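Local coordinates for hypothetical protein APE0525 (Aeropyrum pernix, PDB 2CX0) that is of unknown function but carries a PUA domain and probably binds RNA, perhaps with a role in translation initiation, at residues R75-V88 with V128-V142. Sequence-based numbering, arbitrary orientation.
Sequences RIYPTLQCLKAFGV and VVAALYHETRTPVMV
V128 and V142, on adjacent antiparallel strands, receive the ring of Y77 on their methyl groups. V142 CG1 lies near the ring plane at its edge, 3.8 Å from Y77 CD1, while V128 CG2 comes obliquely to the ring, nearest CE1, and V128 CG1 also touches CD1. With CG1 anti to the backbone N (chi1 -180°), CG2 of V128 lies beside that N, where it meets the tyrosine and also sits over the centre of one face of the R75 guanidinium, 3.9 Å from R75 CZ. That guanidinium is steadied by NH2 donating to Y77 OH (3.1 Å, tilted 22° out of its plane) and to G126 O, and the tyrosine hydroxyl also pairs with D73. With an alanine here in place of Y77, a gap would probably open beside V128 and V142, and R75 NH2 and D73 would each lose a hydrogen-bond partner.

Beyond P78, helix 80-86 runs roughly antiparallel, inclined to strand 138-142 (148° between directions, axes 8.9 Å apart). The L80 and V142 side chains lie alongside, running in opposing senses, with L80 CD2 within 3.8 Å of V142 CG2. L83 CD1 reaches A130 CB at 3.7 Å and also meets P139 and V142, so one methyl bridges both strands. No hydrogen bond crosses the interface, and P78 O, 3.6 Å from V142 CG2, is buried without a polar partner. Opposite A131 the partner strand carries an extra residue, V140 and M141 together forming a classic beta bulge. The apolar seam joins the edge strand and following helix of the DUF1947 (pre-PUA) region to a hairpin of the PUA domain's mixed sheet, a two-domain arrangement of pre-PUA and PUA modules.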
ATOM      1  N   ARG A  75     -11.191  -0.501  -4.733  1.00 19.68           N
ATOM      2  CA  ARG A  75     -10.849  -0.014  -3.436  1.00 16.07           C
ATOM      3  C   ARG A  75      -9.600   0.870  -3.494  1.00  8.14           C
ATOM      4  O   ARG A  75      -8.782   0.757  -4.435  1.00 12.69           O
ATOM      5  CB  ARG A  75     -10.564  -1.162  -2.470  1.00 21.96           C
ATOM      6  CG  ARG A  75     -11.807  -1.819  -1.934  1.00 31.91           C
ATOM      7  CD  ARG A  75     -11.506  -2.596  -0.646  1.00 32.21           C
ATOM      8  NE  ARG A  75     -10.520  -3.657  -0.864  1.00 33.38           N
ATOM      9  CZ  ARG A  75     -10.264  -4.621   0.027  1.00 30.43           C
ATOM     10  NH1 ARG A  75     -10.921  -4.666   1.199  1.00 19.62           N
ATOM     11  NH2 ARG A  75      -9.360  -5.550  -0.251  1.00 20.34           N
ATOM     12  N   ILE A  76      -9.499   1.740  -2.490  1.00 10.79           N
ATOM     13  CA  ILE A  76      -8.366   2.653  -2.408  1.00 12.97           C
ATOM     14  C   ILE A  76      -7.337   2.067  -1.416  1.00 12.14           C
ATOM     15  O   ILE A  76      -7.691   1.681  -0.276  1.00 15.14           O
ATOM     16  CB  ILE A  76      -8.832   4.063  -1.970  1.00 14.79           C
ATOM     17  CG1 ILE A  76      -9.693   4.683  -3.103  1.00 18.47           C
ATOM     18  CG2 ILE A  76      -7.581   5.018  -1.732  1.00  8.73           C
ATOM     19  CD1 ILE A  76     -10.790   5.557  -2.541  1.00 28.85           C
ATOM     20  N   TYR A  77      -6.080   2.013  -1.869  1.00 11.26           N
ATOM     21  CA  TYR A  77      -4.956   1.480  -1.110  1.00 11.57           C
ATOM     22  C   TYR A  77      -3.843   2.526  -0.902  1.00 14.44           C
ATOM     23  O   TYR A  77      -3.722   3.502  -1.634  1.00 14.52           O
ATOM     24  CB  TYR A  77      -4.275   0.322  -1.879  1.00 12.39           C
ATOM     25  CG  TYR A  77      -5.083  -0.919  -2.032  1.00 11.02           C
ATOM     26  CD1 TYR A  77      -4.808  -2.039  -1.248  1.00 14.87           C
ATOM     27  CD2 TYR A  77      -6.144  -0.956  -2.950  1.00 11.51           C
ATOM     28  CE1 TYR A  77      -5.596  -3.209  -1.374  1.00 14.24           C
ATOM     29  CE2 TYR A  77      -6.960  -2.133  -3.086  1.00 12.23           C
ATOM     30  CZ  TYR A  77      -6.659  -3.228  -2.289  1.00 15.25           C
ATOM     31  OH  TYR A  77      -7.438  -4.346  -2.356  1.00 15.24           O
ATOM     32  N   PRO A  78      -3.049   2.342   0.139  1.00 14.57           N
ATOM     33  CA  PRO A  78      -1.948   3.277   0.393  1.00  8.56           C
ATOM     34  C   PRO A  78      -0.706   2.782  -0.381  1.00 15.25           C
ATOM     35  O   PRO A  78      -0.481   1.549  -0.565  1.00 12.47           O
ATOM     36  CB  PRO A  78      -1.654   3.124   1.896  1.00  9.18           C
ATOM     37  CG  PRO A  78      -2.105   1.570   2.153  1.00 13.43           C
ATOM     38  CD  PRO A  78      -3.283   1.359   1.208  1.00 12.27           C
ATOM     39  N   THR A  79       0.144   3.745  -0.766  1.00 10.21           N
ATOM     40  CA  THR A  79       1.416   3.412  -1.330  1.00 12.90           C
ATOM     41  C   THR A  79       2.322   3.130  -0.124  1.00 13.36           C
ATOM     42  O   THR A  79       1.991   3.441   1.060  1.00 12.10           O
ATOM     43  CB  THR A  79       2.054   4.622  -2.003  1.00 12.47           C
ATOM     44  OG1 THR A  79       2.051   5.741  -1.049  1.00 10.80           O
ATOM     45  CG2 THR A  79       1.248   4.951  -3.333  1.00 11.36           C
ATOM     46  N   LEU A  80       3.505   2.598  -0.418  1.00 11.73           N
ATOM     47  CA  LEU A  80       4.463   2.396   0.693  1.00 16.27           C
ATOM     48  C   LEU A  80       4.921   3.767   1.202  1.00 15.56           C
ATOM     49  O   LEU A  80       5.278   3.910   2.382  1.00 12.03           O
ATOM     50  CB  LEU A  80       5.687   1.575   0.229  1.00 16.91           C
ATOM     51  CG  LEU A  80       5.290   0.128  -0.111  1.00 15.11           C
ATOM     52  CD1 LEU A  80       6.607  -0.599  -0.372  1.00 14.63           C
ATOM     53  CD2 LEU A  80       4.555  -0.599   1.068  1.00 17.01           C
ATOM     54  N   GLN A  81       4.973   4.777   0.313  1.00 13.62           N
ATOM     55  CA  GLN A  81       5.346   6.155   0.735  1.00 13.84           C
ATOM     56  C   GLN A  81       4.331   6.678   1.780  1.00 15.03           C
ATOM     57  O   GLN A  81       4.712   7.366   2.736  1.00 18.62           O
ATOM     58  CB  GLN A  81       5.391   7.134  -0.476  1.00 11.87           C
ATOM     59  CG  GLN A  81       6.596   6.874  -1.441  1.00 13.08           C
ATOM     60  CD  GLN A  81       6.431   5.674  -2.378  1.00 16.14           C
ATOM     61  OE1 GLN A  81       5.343   5.053  -2.430  1.00 10.70           O
ATOM     62  NE2 GLN A  81       7.503   5.354  -3.142  1.00 16.28           N
ATOM     63  N   CYS A  82       3.048   6.339   1.591  1.00 12.95           N
ATOM     64  CA  CYS A  82       2.015   6.728   2.532  1.00 12.84           C
ATOM     65  C   CYS A  82       2.301   6.065   3.898  1.00 15.33           C
ATOM     66  O   CYS A  82       2.186   6.674   5.011  1.00 14.99           O
ATOM     67  CB  CYS A  82       0.644   6.260   2.018  1.00 15.93           C
ATOM     68  SG  CYS A  82      -0.717   6.562   3.191  1.00 19.51           S
ATOM     69  N   LEU A  83       2.730   4.818   3.856  1.00  9.67           N
ATOM     70  CA  LEU A  83       3.011   4.152   5.157  1.00 13.15           C
ATOM     71  C   LEU A  83       4.220   4.794   5.873  1.00 12.29           C
ATOM     72  O   LEU A  83       4.297   4.830   7.107  1.00 13.65           O
ATOM     73  CB  LEU A  83       3.249   2.667   4.968  1.00  9.73           C
ATOM     74  CG  LEU A  83       2.049   1.946   4.308  1.00 10.84           C
ATOM     75  CD1 LEU A  83       2.368   0.418   4.345  1.00  8.24           C
ATOM     76  CD2 LEU A  83       0.663   2.253   4.968  1.00  7.99           C
ATOM     77  N   LYS A  84       5.149   5.308   5.088  1.00 14.91           N
ATOM     78  CA  LYS A  84       6.307   5.967   5.656  1.00 11.69           C
ATOM     79  C   LYS A  84       5.946   7.334   6.331  1.00 14.76           C
ATOM     80  O   LYS A  84       6.310   7.630   7.477  1.00 16.41           O
ATOM     81  CB  LYS A  84       7.362   6.154   4.561  1.00 14.81           C
ATOM     82  CG  LYS A  84       8.651   6.782   5.092  1.00 22.77           C
ATOM     83  CD  LYS A  84       9.791   6.653   4.055  1.00 42.18           C
ATOM     84  CE  LYS A  84      11.089   7.339   4.531  1.00 46.93           C
ATOM     85  NZ  LYS A  84      12.170   7.271   3.467  1.00 55.98           N
ATOM     86  N   ALA A  85       5.135   8.091   5.653  1.00 11.39           N
ATOM     87  CA  ALA A  85       4.754   9.360   6.141  1.00 16.81           C
ATOM     88  C   ALA A  85       3.723   9.270   7.276  1.00 20.12           C
ATOM     89  O   ALA A  85       3.788  10.057   8.220  1.00 22.91           O
ATOM     90  CB  ALA A  85       4.227  10.238   4.920  1.00 14.29           C
ATOM     91  N   PHE A  86       2.823   8.279   7.247  1.00 16.37           N
ATOM     92  CA  PHE A  86       1.743   8.190   8.236  1.00 13.99           C
ATOM     93  C   PHE A  86       1.772   6.972   9.151  1.00 18.98           C
ATOM     94  O   PHE A  86       0.937   6.868  10.029  1.00 20.09           O
ATOM     95  CB  PHE A  86       0.397   8.235   7.485  1.00 16.04           C
ATOM     96  CG  PHE A  86       0.124   9.547   6.818  1.00 21.11           C
ATOM     97  CD1 PHE A  86      -0.258  10.657   7.582  1.00 28.75           C
ATOM     98  CD2 PHE A  86       0.304   9.717   5.435  1.00 26.20           C
ATOM     99  CE1 PHE A  86      -0.452  11.909   6.974  1.00 28.82           C
ATOM    100  CE2 PHE A  86       0.113  10.959   4.834  1.00 35.89           C
ATOM    101  CZ  PHE A  86      -0.265  12.056   5.618  1.00 34.88           C
ATOM    102  N   GLY A  87       2.699   6.031   8.927  1.00 15.95           N
ATOM    103  CA  GLY A  87       2.784   4.884   9.814  1.00 13.67           C
ATOM    104  C   GLY A  87       1.860   3.786   9.352  1.00 16.19           C
ATOM    105  O   GLY A  87       1.227   3.919   8.271  1.00 13.25           O
ATOM    106  N   VAL A  88       1.734   2.736  10.170  1.00 13.54           N
ATOM    107  CA  VAL A  88       0.895   1.598   9.798  1.00 12.92           C
ATOM    108  C   VAL A  88      -0.178   1.321  10.799  1.00 18.53           C
ATOM    109  O   VAL A  88      -1.007   0.397  10.626  1.00 13.60           O
ATOM    110  CB  VAL A  88       1.756   0.314   9.669  1.00 15.60           C
ATOM    111  CG1 VAL A  88       2.665   0.482   8.458  1.00 14.95           C
ATOM    112  CG2 VAL A  88       2.606   0.083  10.984  1.00 13.17           C
ATOM    113  N   VAL A 128      -7.395  -5.068   3.816  1.00 11.84           N
ATOM    114  CA  VAL A 128      -6.132  -4.505   3.377  1.00  9.95           C
ATOM    115  C   VAL A 128      -5.127  -4.590   4.536  1.00 11.91           C
ATOM    116  O   VAL A 128      -5.411  -4.144   5.651  1.00 13.10           O
ATOM    117  CB  VAL A 128      -6.279  -3.020   3.007  1.00 13.49           C
ATOM    118  CG1 VAL A 128      -4.921  -2.471   2.540  1.00 12.38           C
ATOM    119  CG2 VAL A 128      -7.388  -2.852   1.938  1.00 12.79           C
ATOM    120  N   VAL A 129      -3.956  -5.165   4.262  1.00  8.92           N
ATOM    121  CA  VAL A 129      -2.912  -5.232   5.275  1.00 11.51           C
ATOM    122  C   VAL A 129      -1.567  -4.923   4.636  1.00 16.20           C
ATOM    123  O   VAL A 129      -1.443  -4.940   3.391  1.00 17.58           O
ATOM    124  CB  VAL A 129      -2.817  -6.625   5.933  1.00 11.53           C
ATOM    125  CG1 VAL A 129      -4.162  -6.978   6.610  1.00 13.04           C
ATOM    126  CG2 VAL A 129      -2.398  -7.751   4.828  1.00 13.94           C
ATOM    127  N   ALA A 130      -0.558  -4.657   5.471  1.00  9.25           N
ATOM    128  CA  ALA A 130       0.787  -4.403   4.974  1.00 12.32           C
ATOM    129  C   ALA A 130       1.711  -5.477   5.517  1.00 13.32           C
ATOM    130  O   ALA A 130       1.502  -5.925   6.651  1.00 10.92           O
ATOM    131  CB  ALA A 130       1.335  -3.008   5.449  1.00 10.06           C
ATOM    132  N   ALA A 131       2.713  -5.869   4.722  1.00  7.94           N
ATOM    133  CA  ALA A 131       3.700  -6.839   5.180  1.00  9.48           C
ATOM    134  C   ALA A 131       4.984  -6.057   5.499  1.00 11.84           C
ATOM    135  O   ALA A 131       5.484  -5.316   4.648  1.00 16.15           O
ATOM    136  CB  ALA A 131       3.999  -7.875   4.109  1.00 10.90           C
ATOM    137  N   LEU A 132       5.547  -6.299   6.694  1.00  9.27           N
ATOM    138  CA  LEU A 132       6.751  -5.565   7.113  1.00  7.59           C
ATOM    139  C   LEU A 132       7.878  -6.534   7.474  1.00  8.35           C
ATOM    140  O   LEU A 132       7.662  -7.578   8.135  1.00 14.07           O
ATOM    141  CB  LEU A 132       6.492  -4.761   8.416  1.00 10.49           C
ATOM    142  CG  LEU A 132       5.849  -3.372   8.301  1.00 14.56           C
ATOM    143  CD1 LEU A 132       4.538  -3.443   7.448  1.00 11.91           C
ATOM    144  CD2 LEU A 132       5.483  -2.930   9.782  1.00 17.55           C
ATOM    145  N   TYR A 133       9.086  -6.174   7.082  1.00 10.17           N
ATOM    146  CA  TYR A 133      10.257  -7.016   7.470  1.00 10.56           C
ATOM    147  C   TYR A 133      10.304  -6.856   9.002  1.00 14.80           C
ATOM    148  O   TYR A 133      10.371  -5.714   9.499  1.00 17.82           O
ATOM    149  CB  TYR A 133      11.520  -6.423   6.833  1.00 10.99           C
ATOM    150  CG  TYR A 133      12.795  -7.104   7.287  1.00 18.05           C
ATOM    151  CD1 TYR A 133      12.800  -8.464   7.650  1.00 13.78           C
ATOM    152  CD2 TYR A 133      14.005  -6.408   7.318  1.00 20.12           C
ATOM    153  CE1 TYR A 133      14.022  -9.121   8.034  1.00 19.21           C
ATOM    154  CE2 TYR A 133      15.208  -7.042   7.687  1.00 22.65           C
ATOM    155  CZ  TYR A 133      15.213  -8.379   8.038  1.00 24.67           C
ATOM    156  OH  TYR A 133      16.423  -8.941   8.387  1.00 23.62           O
ATOM    157  N   HIS A 134      10.278  -7.959   9.746  1.00 13.56           N
ATOM    158  CA  HIS A 134      10.231  -7.887  11.207  1.00 14.35           C
ATOM    159  C   HIS A 134      11.362  -7.136  11.915  1.00 14.54           C
ATOM    160  O   HIS A 134      11.106  -6.376  12.830  1.00 15.31           O
ATOM    161  CB  HIS A 134      10.125  -9.283  11.812  1.00 16.09           C
ATOM    162  CG  HIS A 134      11.441  -9.986  11.942  1.00 17.73           C
ATOM    163  ND1 HIS A 134      12.209  -9.914  13.088  1.00 20.34           N
ATOM    164  CD2 HIS A 134      12.161 -10.702  11.051  1.00 23.28           C
ATOM    165  CE1 HIS A 134      13.348 -10.555  12.889  1.00 20.60           C
ATOM    166  NE2 HIS A 134      13.348 -11.044  11.666  1.00 26.45           N
ATOM    167  N   GLU A 135      12.575  -7.334  11.453  1.00 17.32           N
ATOM    168  CA  GLU A 135      13.770  -6.758  12.122  1.00 21.99           C
ATOM    169  C   GLU A 135      13.793  -5.212  12.159  1.00 21.43           C
ATOM    170  O   GLU A 135      14.078  -4.613  13.198  1.00 23.01           O
ATOM    171  CB  GLU A 135      15.059  -7.299  11.420  1.00 21.22           C
ATOM    172  CG  GLU A 135      16.418  -6.935  12.059  1.00 28.07           C
ATOM    173  CD  GLU A 135      16.500  -7.390  13.521  1.00 40.75           C
ATOM    174  OE1 GLU A 135      15.864  -8.414  13.890  1.00 41.83           O
ATOM    175  OE2 GLU A 135      17.196  -6.725  14.319  1.00 46.27           O
ATOM    176  N   THR A 136      13.465  -4.580  11.039  1.00 16.38           N
ATOM    177  CA  THR A 136      13.520  -3.129  10.945  1.00 21.59           C
ATOM    178  C   THR A 136      12.121  -2.523  10.860  1.00 18.21           C
ATOM    179  O   THR A 136      12.024  -1.311  10.793  1.00 15.64           O
ATOM    180  CB  THR A 136      14.214  -2.696   9.647  1.00 18.04           C
ATOM    181  OG1 THR A 136      13.521  -3.318   8.550  1.00 22.18           O
ATOM    182  CG2 THR A 136      15.693  -3.143   9.613  1.00 25.51           C
ATOM    183  N   ARG A 137      11.078  -3.364  10.819  1.00 17.67           N
ATOM    184  CA  ARG A 137       9.691  -2.920  10.616  1.00 15.93           C
ATOM    185  C   ARG A 137       9.497  -2.102   9.308  1.00 16.64           C
ATOM    186  O   ARG A 137       8.660  -1.188   9.234  1.00 14.49           O
ATOM    187  CB  ARG A 137       9.178  -2.091  11.809  1.00 17.70           C
ATOM    188  CG  ARG A 137       8.900  -2.951  13.036  1.00 14.00           C
ATOM    189  CD  ARG A 137       8.158  -2.184  14.146  1.00 19.24           C
ATOM    190  NE  ARG A 137       6.730  -1.977  13.901  1.00 30.20           N
ATOM    191  CZ  ARG A 137       5.792  -2.900  14.133  1.00 21.28           C
ATOM    192  NH1 ARG A 137       6.151  -4.087  14.610  1.00 21.02           N
ATOM    193  NH2 ARG A 137       4.522  -2.633  13.885  1.00 23.67           N
ATOM    194  N   THR A 138      10.291  -2.406   8.294  1.00 16.04           N
ATOM    195  CA  THR A 138      10.179  -1.712   7.002  1.00 12.04           C
ATOM    196  C   THR A 138       9.008  -2.303   6.192  1.00 13.22           C
ATOM    197  O   THR A 138       8.966  -3.503   5.945  1.00 10.70           O
ATOM    198  CB  THR A 138      11.444  -1.931   6.128  1.00 17.53           C
ATOM    199  OG1 THR A 138      12.583  -1.401   6.792  1.00 16.57           O
ATOM    200  CG2 THR A 138      11.281  -1.282   4.731  1.00 15.36           C
ATOM    201  N   PRO A 139       8.072  -1.462   5.765  1.00 14.79           N
ATOM    202  CA  PRO A 139       6.962  -1.982   4.967  1.00 12.52           C
ATOM    203  C   PRO A 139       7.538  -2.378   3.603  1.00 12.71           C
ATOM    204  O   PRO A 139       8.322  -1.628   2.981  1.00 11.65           O
ATOM    205  CB  PRO A 139       6.001  -0.785   4.857  1.00 13.68           C
ATOM    206  CG  PRO A 139       6.412   0.096   6.022  1.00 15.02           C
ATOM    207  CD  PRO A 139       7.893  -0.021   6.038  1.00 19.18           C
ATOM    208  N   VAL A 140       7.199  -3.587   3.152  1.00 10.62           N
ATOM    209  CA  VAL A 140       7.693  -4.000   1.840  1.00 10.50           C
ATOM    210  C   VAL A 140       6.581  -4.274   0.811  1.00 13.75           C
ATOM    211  O   VAL A 140       6.835  -4.326  -0.403  1.00 11.88           O
ATOM    212  CB  VAL A 140       8.631  -5.273   1.947  1.00 16.04           C
ATOM    213  CG1 VAL A 140       9.856  -4.942   2.805  1.00 20.41           C
ATOM    214  CG2 VAL A 140       7.899  -6.392   2.598  1.00 18.44           C
HETATM  215  N   MSE A 141       5.352  -4.491   1.282  1.00 13.84           N
HETATM  216  CA  MSE A 141       4.274  -4.767   0.350  1.00 10.85           C
HETATM  217  C   MSE A 141       2.924  -4.442   1.013  1.00 10.79           C
HETATM  218  O   MSE A 141       2.762  -4.522   2.235  1.00 10.46           O
HETATM  219  CB  MSE A 141       4.318  -6.237  -0.053  1.00  9.09           C
HETATM  220  CG  MSE A 141       3.126  -6.729  -1.014  1.00  6.93           C
HETATM  221 SE   MSE A 141       1.660  -7.516   0.050  1.00 14.46          SE
HETATM  222  CE  MSE A 141       2.428  -9.354   0.154  1.00 11.38           C
ATOM    223  N   VAL A 142       1.976  -4.045   0.171  1.00  9.86           N
ATOM    224  CA  VAL A 142       0.603  -3.753   0.583  1.00  9.62           C
ATOM    225  C   VAL A 142      -0.236  -4.739  -0.213  1.00 12.42           C
ATOM    226  O   VAL A 142       0.010  -4.894  -1.408  1.00 13.11           O
ATOM    227  CB  VAL A 142       0.191  -2.272   0.194  1.00 13.36           C
ATOM    228  CG1 VAL A 142      -1.286  -2.133   0.242  1.00 17.56           C
ATOM    229  CG2 VAL A 142       0.837  -1.281   1.272  1.00 20.22           C
TER